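Local coordinates for protein dihydropteroate synthase (Anaplasma phagocytophilum, PDB 6UCZ) that catalyses the condensation of a pterin pyrophosphate with p-aminobenzoate to give dihydropteroate in folate synthesis, at residues P83-Q86 with E87-W90; I132-Q135 with G136-D140; I247-L251 with S252-V256; V256-A259 with M260-F264. One frame throughout, in Å; residues are numbered along the deposited sequence.

Contact 1: P83-Q86 with E87-W90; sequences PITQ and EEEW
Glu89 N gives its hydrogen to Thr85 O over 2.9 Å; this is the first i to i+4 bond of helix 86-93. Thr85 is the N-cap, and with Glu88 it closes a capping box. In one half of the box, Glu88 N donates to Thr85 OG1 at 3.0 Å and nearly straight (167°). OG1 can face that N-H because chi1 of 66° places it between the threonine's own backbone N and carbonyl carbon. The return half is weak: Thr85 N reaches Glu88 OE1 at 3.3 Å, although the line is straight. Beyond CG the Glu88 chain runs extended, passing Thr85 OG1, which lies 3.2 Å from Glu88 CG. Ile84 adds an apolar patch beside the box, its CD1 lying 3.7 Å from Glu89 CA. The next bond in the series runs from Trp90 N to Gln86 O, 2.9 Å. The Gln86 and Trp90 side chains run side by side in the same direction, amide and ring planes 18° apart, with NE2 of Gln86 3.8 Å from CB of Trp90. Both face helix 118-127, where Thr120 OG1 receives Gln86 NE2; the buried Glu89 carboxylate is held by Thr120, Thr115 and Asn117. The chemistry thus divides in two: Thr85 takes up the N-H groups of Glu88 and Glu89 near the surface, while Gln86 and Glu89 tie the opening turn to helix 118-127 and the end of strand 110-115.

Contact 2: I132-Q135 with G136-D140; sequences INDQ and GGLLD. With PMM (pterin-6-yl-methyl-monophosphate), chain C.
This contact forms the C-terminal end of strand 131-134 in the (beta/alpha)8 (TIM) barrel of the dihydropteroate synthase family, where the chain leaves the pterin pocket through a type I beta turn, Asp134 to Gly137. Gly137 N closes the turn on Asp134 O at 2.9 Å, arriving from above the carbonyl plane, 57° out of it. The Asp134 side chain grips the same turn: OD2 takes Leu138 N at 2.6 Å on its syn side but well tilted from the carboxylate plane, and OD1 accepts a weak bond from Gly136 N. A water extends this grip by donating to Asp134 OD1 and accepting from Asp140 N. With CG anti to the backbone N (chi1 178°), the carboxylate is carried over the turn it binds. Gly137 and Leu138 both have positive phi where the chain bends. Gln135 turns toward the ligand, and its NE2 donates to Asp114 OD1. Asn133, on the strand, reads the pterin edge with both ends of its amide, while Asp71 OD2 accepts a further bond from ND2. PMM N2 donates to Asn133 OD1 at 2.8 Å and 176°, and Asn133 ND2 returns a bond to PMM N1 at 3.2 Å.

Contact 3: I247-L251 with S252-V256; sequences IPVEL and SERDV
Arg254 folds back over the loop that leads into helix 255-267, the helix of a beta-alpha-beta unit between strands 235-236 and 272-275, and its NE donates to Val249 O. This is the principal side-chain hydrogen bond of the contact, 3.0 Å from Arg254 NE to Val249 O and 168° at the hydrogen. The acceptor sits at the edge of the guanidinium, only 6° out of its plane, so the N-H points in line with that plane, though it is tilted from the carbonyl plane of Val249. A fully extended chain from CG to NE carries the group there. The other end of the guanidinium has an outside partner, NH1 donating to Arg240 O, and the two bonds together fix how the flat group is turned. A second side-chain bond lies nearby: Ser252 OG donates to Glu253 OE2 at 3.2 Å, on the anti side of the carboxylate and tilted from its plane.

Backbone bonds shape the turn beneath. Glu253 N donates to Glu250 O at 3.0 Å, coming from above the carbonyl plane, while Arg254 N makes a weak bond to Leu251 O.

Van der Waals contacts complete the account. The Val249 and Arg254 side chains run antiparallel past one another, with an apolar touch of 3.8 Å between Val249 CG1 and the arginine's CG. The same methyl meets Glu253 O at 3.6 Å. The Leu251 side chain crosses the arginine at about a right angle, its CD1 approaching NH1. Leu251 CA lies over one guanidinium face, 3.5 Å above the plane and shifted from the middle of the group.

Contact 4: V256-A259 with M260-F264; sequences VPTA and MLSTF
Both segments belong to helix 255-267, and four successive i to i+4 bonds join them: Met260 N to Val256 O, Leu261 N to Pro257 O, Ser262 N to Thr258 O and Thr263 N to Ala259 O. The shortest is from Ser262 N to Thr258 O, 2.8 Å, with the donor in the carbonyl plane. Ala259 O carries two donors, because Thr263 OG1 also gives it a hydrogen at 3.1 Å. The Thr263 N and OG1 reach it from opposite faces of the carbonyl plane. The torsion responsible is chi1 of -57°, which sets OG1 anti to the carbonyl carbon of Thr263 and turns it back along the helix. On the exposed side, the extended Met260 chain crosses Val256, and its terminal CE rests 3.6 Å from Val256 CG1. Ser262 OG bonds His238 NE2, while Thr258 OG1 turns back to Arg254 O at the helix start and also meets Arg240 N. Ala259, Ser262 and Thr263 touch helix 278-290. Chemically, the hydroxyls of Thr258 and Thr263 return to backbone carbonyls one turn earlier, while Thr258 and Ser262 also bond the loop after strand 235-236.

Contact 2 alone holds ligand-pocket residues: Asn133, which hydrogen-bonds PMM, and Gln135, which lies against it; Asp205, Lys241 and Arg274 supply further bonds. Contacts 3 and 4 meet directly: they share Val256, and Val249 CG1 packs on Pro257 CG at 3.7 Å, so the loop of contact 3 lies against the first turn of the helix in contact 4. Their centres are 11 Å apart, and both come near the ligand, Leu251 within about 8 Å and Thr258 within about 9 Å by side chain. Contact 1 comes within about 7 Å of contact 2 by nearest atoms, and its Glu89 side chain is about 10 Å from PMM; its centre lies 33 Å from that of contact 4, across the chain's centre.

Contact 1: P83-Q86 with E87-W90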
loop_
_atom_site.group_PDB
_atom_site.type_symbol
_atom_site.label_atom_id
_atom_site.label_comp_id
_atom_site.label_asym_id
_atom_site.label_seq_id
_atom_site.Cartn_x
_atom_site.Cartn_y
_atom_site.Cartn_z
ATOM N N PRO A 83 -9.478 -7.814 -14.332
ATOM C CA PRO A 83 -10.066 -6.806 -13.438
ATOM C C PRO A 83 -11.580 -6.921 -13.318
ATOM O O PRO A 83 -12.271 -7.347 -14.244
ATOM C CB PRO A 83 -9.670 -5.474 -14.090
ATOM C CG PRO A 83 -8.621 -5.817 -15.114
ATOM C CD PRO A 83 -8.912 -7.213 -15.550
ATOM N N ILE A 84 -12.088 -6.561 -12.144
ATOM C CA ILE A 84 -13.521 -6.482 -11.908
ATOM C C ILE A 84 -13.974 -5.038 -12.108
ATOM O O ILE A 84 -13.169 -4.110 -12.122
ATOM C CB ILE A 84 -13.901 -7.002 -10.503
ATOM C CG1 ILE A 84 -13.179 -6.197 -9.430
ATOM C CG2 ILE A 84 -13.556 -8.471 -10.366
ATOM C CD1 ILE A 84 -13.594 -6.540 -8.034
ATOM N N THR A 85 -15.288 -4.838 -12.223
ATOM C CA THR A 85 -15.863 -3.503 -12.315
ATOM C C THR A 85 -15.867 -2.811 -10.954
ATOM O O THR A 85 -15.801 -3.449 -9.896
ATOM C CB THR A 85 -17.295 -3.550 -12.856
ATOM O OG1 THR A 85 -18.137 -4.226 -11.915
ATOM C CG2 THR A 85 -17.353 -4.278 -14.199
ATOM N N GLN A 86 -15.944 -1.479 -10.990
ATOM C CA GLN A 86 -16.068 -0.729 -9.742
ATOM C C GLN A 86 -17.309 -1.150 -8.964
ATOM O O GLN A 86 -17.294 -1.166 -7.726
ATOM C CB GLN A 86 -16.112 0.775 -10.031
ATOM C CG GLN A 86 -16.156 1.682 -8.795
ATOM C CD GLN A 86 -17.563 1.840 -8.206
ATOM O OE1 GLN A 86 -18.559 1.786 -8.933
ATOM N NE2 GLN A 86 -17.645 2.003 -6.880
ATOM N N GLU A 87 -18.397 -1.479 -9.669
ATOM C CA GLU A 87 -19.634 -1.861 -8.993
ATOM C C GLU A 87 -19.486 -3.205 -8.287
ATOM O O GLU A 87 -19.941 -3.375 -7.150
ATOM C CB GLU A 87 -20.800 -1.910 -9.982
ATOM C CG GLU A 87 -21.257 -0.557 -10.525
ATOM C CD GLU A 87 -20.479 -0.109 -11.751
ATOM O OE1 GLU A 87 -19.518 -0.804 -12.145
ATOM O OE2 GLU A 87 -20.851 0.924 -12.350
ATOM N N GLU A 88 -18.894 -4.188 -8.966
ATOM C CA GLU A 88 -18.611 -5.459 -8.311
ATOM C C GLU A 88 -17.660 -5.258 -7.141
ATOM O O GLU A 88 -17.838 -5.858 -6.073
ATOM C CB GLU A 88 -18.058 -6.448 -9.329
ATOM C CG GLU A 88 -19.115 -6.840 -10.337
ATOM C CD GLU A 88 -18.547 -7.440 -11.604
ATOM O OE1 GLU A 88 -17.301 -7.469 -11.747
ATOM O OE2 GLU A 88 -19.357 -7.865 -12.462
ATOM N N GLU A 89 -16.646 -4.412 -7.323
ATOM C CA GLU A 89 -15.719 -4.121 -6.236
ATOM C C GLU A 89 -16.463 -3.606 -5.012
ATOM O O GLU A 89 -16.242 -4.078 -3.890
ATOM C CB GLU A 89 -14.693 -3.088 -6.695
ATOM C CG GLU A 89 -13.703 -2.679 -5.613
ATOM C CD GLU A 89 -12.894 -1.459 -6.014
ATOM O OE1 GLU A 89 -13.467 -0.572 -6.677
ATOM O OE2 GLU A 89 -11.691 -1.383 -5.673
ATOM N N TRP A 90 -17.383 -2.657 -5.219
ATOM C CA TRP A 90 -18.080 -2.045 -4.095
ATOM C C TRP A 90 -19.034 -3.018 -3.414
ATOM O O TRP A 90 -19.178 -2.981 -2.189
ATOM C CB TRP A 90 -18.849 -0.792 -4.538
ATOM C CG TRP A 90 -19.482 -0.130 -3.350
ATOM C CD1 TRP A 90 -20.821 0.044 -3.118
ATOM C CD2 TRP A 90 -18.805 0.359 -2.180
ATOM N NE1 TRP A 90 -21.014 0.649 -1.894
ATOM C CE2 TRP A 90 -19.793 0.848 -1.299
ATOM C CE3 TRP A 90 -17.457 0.458 -1.805
ATOM C CZ2 TRP A 90 -19.477 1.420 -0.066
ATOM C CZ3 TRP A 90 -17.145 1.022 -0.576
ATOM C CH2 TRP A 90 -18.154 1.496 0.278
#

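Contact 2: I132-Q135 with G136-D140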
loop_
_atom_site.group_PDB
_atom_site.type_symbol
_atom_site.label_atom_id
_atom_site.label_comp_id
_atom_site.label_asym_id
_atom_site.label_seq_id
_atom_site.Cartn_x
_atom_site.Cartn_y
_atom_site.Cartn_z
ATOM N N ILE A 132 -7.111 6.821 1.497
ATOM C CA ILE A 132 -7.201 6.196 0.184
ATOM C C ILE A 132 -5.843 5.588 -0.138
ATOM O O ILE A 132 -4.830 6.297 -0.198
ATOM C CB ILE A 132 -7.595 7.194 -0.912
ATOM C CG1 ILE A 132 -8.857 7.979 -0.556
ATOM C CG2 ILE A 132 -7.783 6.447 -2.244
ATOM C CD1 ILE A 132 -9.136 9.086 -1.550
ATOM N N ASN A 133 -5.801 4.282 -0.329
ATOM C CA ASN A 133 -4.592 3.637 -0.834
ATOM C C ASN A 133 -4.799 3.518 -2.341
ATOM O O ASN A 133 -5.282 2.505 -2.844
ATOM C CB ASN A 133 -4.355 2.296 -0.153
ATOM C CG ASN A 133 -3.202 1.537 -0.760
ATOM O OD1 ASN A 133 -2.382 2.100 -1.496
ATOM N ND2 ASN A 133 -3.153 0.241 -0.490
ATOM N N ASP A 134 -4.452 4.584 -3.065
ATOM C CA ASP A 134 -4.734 4.662 -4.502
ATOM C C ASP A 134 -3.672 3.871 -5.234
ATOM O O ASP A 134 -2.688 4.423 -5.739
ATOM C CB ASP A 134 -4.772 6.105 -4.993
ATOM C CG ASP A 134 -5.023 6.204 -6.502
ATOM O OD1 ASP A 134 -5.425 5.197 -7.125
ATOM O OD2 ASP A 134 -4.814 7.299 -7.062
ATOM N N GLN A 135 -3.922 2.564 -5.356
ATOM C CA GLN A 135 -2.987 1.685 -6.046
ATOM C C GLN A 135 -2.876 2.025 -7.531
ATOM O O GLN A 135 -1.896 1.645 -8.176
ATOM C CB GLN A 135 -3.472 0.249 -5.870
ATOM C CG GLN A 135 -2.564 -0.813 -6.408
ATOM C CD GLN A 135 -3.249 -2.160 -6.486
ATOM O OE1 GLN A 135 -2.876 -3.004 -7.304
ATOM N NE2 GLN A 135 -4.266 -2.369 -5.638
ATOM N N GLY A 136 -3.823 2.795 -8.069
ATOM C CA GLY A 136 -3.723 3.232 -9.442
ATOM C C GLY A 136 -2.918 4.485 -9.641
ATOM O O GLY A 136 -2.604 4.826 -10.788
ATOM N N GLY A 137 -2.565 5.182 -8.559
ATOM C CA GLY A 137 -1.791 6.403 -8.685
ATOM C C GLY A 137 -2.447 7.424 -9.604
ATOM O O GLY A 137 -1.831 7.886 -10.566
ATOM N N LEU A 138 -3.706 7.757 -9.325
ATOM C CA LEU A 138 -4.492 8.693 -10.129
ATOM C C LEU A 138 -4.740 8.154 -11.538
ATOM O O LEU A 138 -4.843 8.912 -12.501
ATOM C CB LEU A 138 -3.833 10.075 -10.190
ATOM C CG LEU A 138 -3.301 10.634 -8.871
ATOM C CD1 LEU A 138 -2.841 12.076 -9.071
ATOM C CD2 LEU A 138 -4.333 10.517 -7.748
ATOM N N LEU A 139 -4.786 6.830 -11.677
ATOM C CA LEU A 139 -5.258 6.247 -12.923
ATOM C C LEU A 139 -6.702 6.663 -13.181
ATOM O O LEU A 139 -7.100 6.879 -14.330
ATOM C CB LEU A 139 -5.112 4.727 -12.877
ATOM C CG LEU A 139 -5.580 3.869 -14.050
ATOM C CD1 LEU A 139 -4.830 4.201 -15.344
ATOM C CD2 LEU A 139 -5.357 2.420 -13.660
ATOM N N ASP A 140 -7.512 6.737 -12.123
ATOM C CA ASP A 140 -8.839 7.353 -12.225
ATOM C C ASP A 140 -8.678 8.870 -12.155
ATOM O O ASP A 140 -8.228 9.387 -11.122
ATOM C CB ASP A 140 -9.737 6.860 -11.098
ATOM C CG ASP A 140 -11.202 7.257 -11.286
ATOM O OD1 ASP A 140 -11.476 8.333 -11.847
ATOM O OD2 ASP A 140 -12.083 6.487 -10.849
HETATM N N5 PMM C . 0.600 -4.159 -3.478
HETATM C C6 PMM C . -0.553 -4.782 -3.742
HETATM C C7 PMM C . -1.766 -4.145 -3.559
HETATM N N8 PMM C . -1.896 -2.884 -3.130
HETATM N N1 PMM C . -0.876 -0.977 -2.406
HETATM C C2 PMM C . 0.233 -0.299 -2.136
HETATM N N2 PMM C . 0.151 0.969 -1.717
HETATM N N3 PMM C . 1.487 -0.828 -2.281
HETATM C C4 PMM C . 1.762 -2.100 -2.727
HETATM O O4 PMM C . 2.920 -2.495 -2.856
HETATM C C4A PMM C . 0.553 -2.891 -3.041
HETATM C C8A PMM C . -0.737 -2.270 -2.867
HETATM C C9 PMM C . -0.435 -6.179 -4.299
HETATM O O10 PMM C . 0.016 -7.069 -3.257
HETATM P PA PMM C . -0.953 -8.174 -2.580
HETATM O O1P PMM C . -0.010 -9.021 -1.710
HETATM O O2P PMM C . -1.465 -9.079 -3.692
HETATM O O3P PMM C . -2.041 -7.503 -1.809
HETATM O O HOH W 1 -6.639 5.514 -9.554
#

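Contact 3: I247-L251 with S252-V256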
loop_
_atom_site.group_PDB
_atom_site.type_symbol
_atom_site.label_atom_id
_atom_site.label_comp_id
_atom_site.label_asym_id
_atom_site.label_seq_id
_atom_site.Cartn_x
_atom_site.Cartn_y
_atom_site.Cartn_z
ATOM N N ILE A 247 15.956 -14.491 -3.566
ATOM C CA ILE A 247 16.327 -15.392 -2.480
ATOM C C ILE A 247 15.425 -16.591 -2.657
ATOM O O ILE A 247 14.278 -16.517 -2.212
ATOM C CB ILE A 247 16.038 -14.846 -1.068
ATOM C CG1 ILE A 247 16.111 -13.326 -0.987
ATOM C CG2 ILE A 247 16.940 -15.566 -0.048
ATOM C CD1 ILE A 247 17.480 -12.851 -0.692
ATOM N N PRO A 248 15.867 -17.691 -3.214
ATOM C CA PRO A 248 14.940 -18.821 -3.369
ATOM C C PRO A 248 14.134 -19.046 -2.083
ATOM O O PRO A 248 14.532 -19.802 -1.198
ATOM C CB PRO A 248 15.867 -19.994 -3.719
ATOM C CG PRO A 248 17.191 -19.615 -3.130
ATOM C CD PRO A 248 17.276 -18.105 -3.160
ATOM N N VAL A 249 13.029 -18.304 -1.951
ATOM C CA VAL A 249 12.036 -18.501 -0.897
ATOM C C VAL A 249 10.675 -18.557 -1.580
ATOM O O VAL A 249 10.213 -17.550 -2.136
ATOM C CB VAL A 249 12.049 -17.386 0.163
ATOM C CG1 VAL A 249 10.960 -17.645 1.203
ATOM C CG2 VAL A 249 13.413 -17.262 0.837
ATOM N N GLU A 250 10.031 -19.720 -1.530
ATOM C CA GLU A 250 8.723 -19.878 -2.149
ATOM C C GLU A 250 7.651 -19.118 -1.367
ATOM O O GLU A 250 7.796 -18.814 -0.175
ATOM C CB GLU A 250 8.351 -21.353 -2.290
ATOM C CG GLU A 250 8.284 -22.144 -1.005
ATOM C CD GLU A 250 7.904 -23.586 -1.270
ATOM O OE1 GLU A 250 6.739 -23.829 -1.652
ATOM O OE2 GLU A 250 8.777 -24.470 -1.130
ATOM N N LEU A 251 6.554 -18.836 -2.073
ATOM C CA LEU A 251 5.508 -17.942 -1.583
ATOM C C LEU A 251 5.022 -18.302 -0.183
ATOM O O LEU A 251 4.855 -17.419 0.663
ATOM C CB LEU A 251 4.338 -17.953 -2.574
ATOM C CG LEU A 251 3.020 -17.274 -2.188
ATOM C CD1 LEU A 251 3.228 -15.801 -1.859
ATOM C CD2 LEU A 251 1.984 -17.444 -3.307
ATOM N N SER A 252 4.848 -19.590 0.103
ATOM C CA SER A 252 4.223 -19.968 1.367
ATOM C C SER A 252 5.114 -19.713 2.578
ATOM O O SER A 252 4.609 -19.714 3.704
ATOM C CB SER A 252 3.826 -21.446 1.330
ATOM O OG SER A 252 4.971 -22.283 1.290
ATOM N N GLU A 253 6.411 -19.482 2.381
ATOM C CA GLU A 253 7.339 -19.303 3.488
ATOM C C GLU A 253 7.905 -17.887 3.545
ATOM O O GLU A 253 8.952 -17.668 4.150
ATOM C CB GLU A 253 8.482 -20.312 3.383
ATOM C CG GLU A 253 8.023 -21.747 3.248
ATOM C CD GLU A 253 7.171 -22.182 4.422
ATOM O OE1 GLU A 253 7.458 -21.740 5.559
ATOM O OE2 GLU A 253 6.211 -22.954 4.210
ATOM N N ARG A 254 7.195 -16.898 2.993
ATOM C CA ARG A 254 7.814 -15.595 2.797
ATOM C C ARG A 254 7.611 -14.621 3.947
ATOM O O ARG A 254 8.220 -13.544 3.923
ATOM C CB ARG A 254 7.315 -14.950 1.501
ATOM C CG ARG A 254 7.901 -15.610 0.245
ATOM C CD ARG A 254 7.444 -14.870 -1.041
ATOM N NE ARG A 254 8.017 -15.498 -2.228
ATOM C CZ ARG A 254 7.552 -15.324 -3.457
ATOM N NH1 ARG A 254 6.495 -14.542 -3.661
ATOM N NH2 ARG A 254 8.141 -15.937 -4.479
ATOM N N ASP A 255 6.797 -14.957 4.955
ATOM C CA ASP A 255 6.536 -13.982 6.016
ATOM C C ASP A 255 7.794 -13.685 6.845
ATOM O O ASP A 255 8.058 -12.522 7.179
ATOM C CB ASP A 255 5.384 -14.471 6.893
ATOM C CG ASP A 255 4.009 -14.190 6.263
ATOM O OD1 ASP A 255 3.896 -13.256 5.435
ATOM O OD2 ASP A 255 3.045 -14.916 6.570
ATOM N N VAL A 256 8.603 -14.695 7.147
ATOM C CA VAL A 256 9.830 -14.463 7.917
ATOM C C VAL A 256 10.826 -13.662 7.071
ATOM O O VAL A 256 11.351 -12.645 7.557
ATOM C CB VAL A 256 10.428 -15.782 8.437
ATOM C CG1 VAL A 256 11.783 -15.528 9.037
ATOM C CG2 VAL A 256 9.510 -16.401 9.464
#

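Contact 4: V256-A259 with M260-F264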
loop_
_atom_site.group_PDB
_atom_site.type_symbol
_atom_site.label_atom_id
_atom_site.label_comp_id
_atom_site.label_asym_id
_atom_site.label_seq_id
_atom_site.Cartn_x
_atom_site.Cartn_y
_atom_site.Cartn_z
ATOM N N VAL A 256 8.603 -14.695 7.147
ATOM C CA VAL A 256 9.830 -14.463 7.917
ATOM C C VAL A 256 10.826 -13.662 7.071
ATOM O O VAL A 256 11.351 -12.645 7.557
ATOM C CB VAL A 256 10.428 -15.782 8.437
ATOM C CG1 VAL A 256 11.783 -15.528 9.037
ATOM C CG2 VAL A 256 9.510 -16.401 9.464
ATOM N N PRO A 257 11.127 -14.050 5.819
ATOM C CA PRO A 257 11.960 -13.164 4.983
ATOM C C PRO A 257 11.399 -11.760 4.837
ATOM O O PRO A 257 12.169 -10.788 4.796
ATOM C CB PRO A 257 12.004 -13.899 3.629
ATOM C CG PRO A 257 11.843 -15.331 3.994
ATOM C CD PRO A 257 10.863 -15.335 5.136
ATOM N N THR A 258 10.075 -11.620 4.739
ATOM C CA THR A 258 9.487 -10.283 4.685
ATOM C C THR A 258 9.863 -9.473 5.915
ATOM O O THR A 258 10.264 -8.303 5.806
ATOM C CB THR A 258 7.964 -10.397 4.535
ATOM O OG1 THR A 258 7.677 -10.954 3.248
ATOM C CG2 THR A 258 7.246 -9.032 4.688
ATOM N N ALA A 259 9.782 -10.096 7.093
ATOM C CA ALA A 259 10.106 -9.414 8.344
ATOM C C ALA A 259 11.573 -9.004 8.411
ATOM O O ALA A 259 11.898 -7.979 9.028
ATOM C CB ALA A 259 9.760 -10.313 9.536
ATOM N N MET A 260 12.474 -9.792 7.806
ATOM C CA MET A 260 13.877 -9.388 7.755
ATOM C C MET A 260 14.049 -8.086 6.980
ATOM O O MET A 260 14.803 -7.196 7.402
ATOM C CB MET A 260 14.727 -10.502 7.141
ATOM C CG MET A 260 14.685 -11.822 7.944
ATOM S SD MET A 260 15.795 -13.069 7.253
ATOM C CE MET A 260 15.020 -14.606 7.696
ATOM N N LEU A 261 13.362 -7.954 5.839
ATOM C CA LEU A 261 13.407 -6.693 5.108
ATOM C C LEU A 261 12.644 -5.597 5.844
ATOM O O LEU A 261 13.071 -4.435 5.851
ATOM C CB LEU A 261 12.864 -6.897 3.686
ATOM C CG LEU A 261 12.732 -5.652 2.814
ATOM C CD1 LEU A 261 14.067 -4.892 2.692
ATOM C CD2 LEU A 261 12.206 -6.061 1.458
ATOM N N SER A 262 11.520 -5.949 6.486
ATOM C CA SER A 262 10.779 -4.965 7.273
ATOM C C SER A 262 11.686 -4.253 8.274
ATOM O O SER A 262 11.585 -3.033 8.455
ATOM C CB SER A 262 9.622 -5.639 8.008
ATOM O OG SER A 262 8.634 -6.078 7.105
ATOM N N THR A 263 12.580 -5.000 8.934
ATOM C CA THR A 263 13.497 -4.381 9.890
ATOM C C THR A 263 14.356 -3.324 9.214
ATOM O O THR A 263 14.503 -2.208 9.727
ATOM C CB THR A 263 14.395 -5.436 10.539
ATOM O OG1 THR A 263 13.596 -6.438 11.173
ATOM C CG2 THR A 263 15.288 -4.779 11.589
ATOM N N PHE A 264 14.914 -3.654 8.044
ATOM C CA PHE A 264 15.738 -2.700 7.305
ATOM C C PHE A 264 14.928 -1.468 6.907
ATOM O O PHE A 264 15.385 -0.327 7.055
ATOM C CB PHE A 264 16.309 -3.368 6.055
ATOM C CG PHE A 264 16.913 -2.402 5.078
ATOM C CD1 PHE A 264 18.250 -2.027 5.206
ATOM C CD2 PHE A 264 16.164 -1.871 4.036
ATOM C CE1 PHE A 264 18.828 -1.131 4.313
ATOM C CE2 PHE A 264 16.736 -0.974 3.132
ATOM C CZ PHE A 264 18.062 -0.604 3.273
#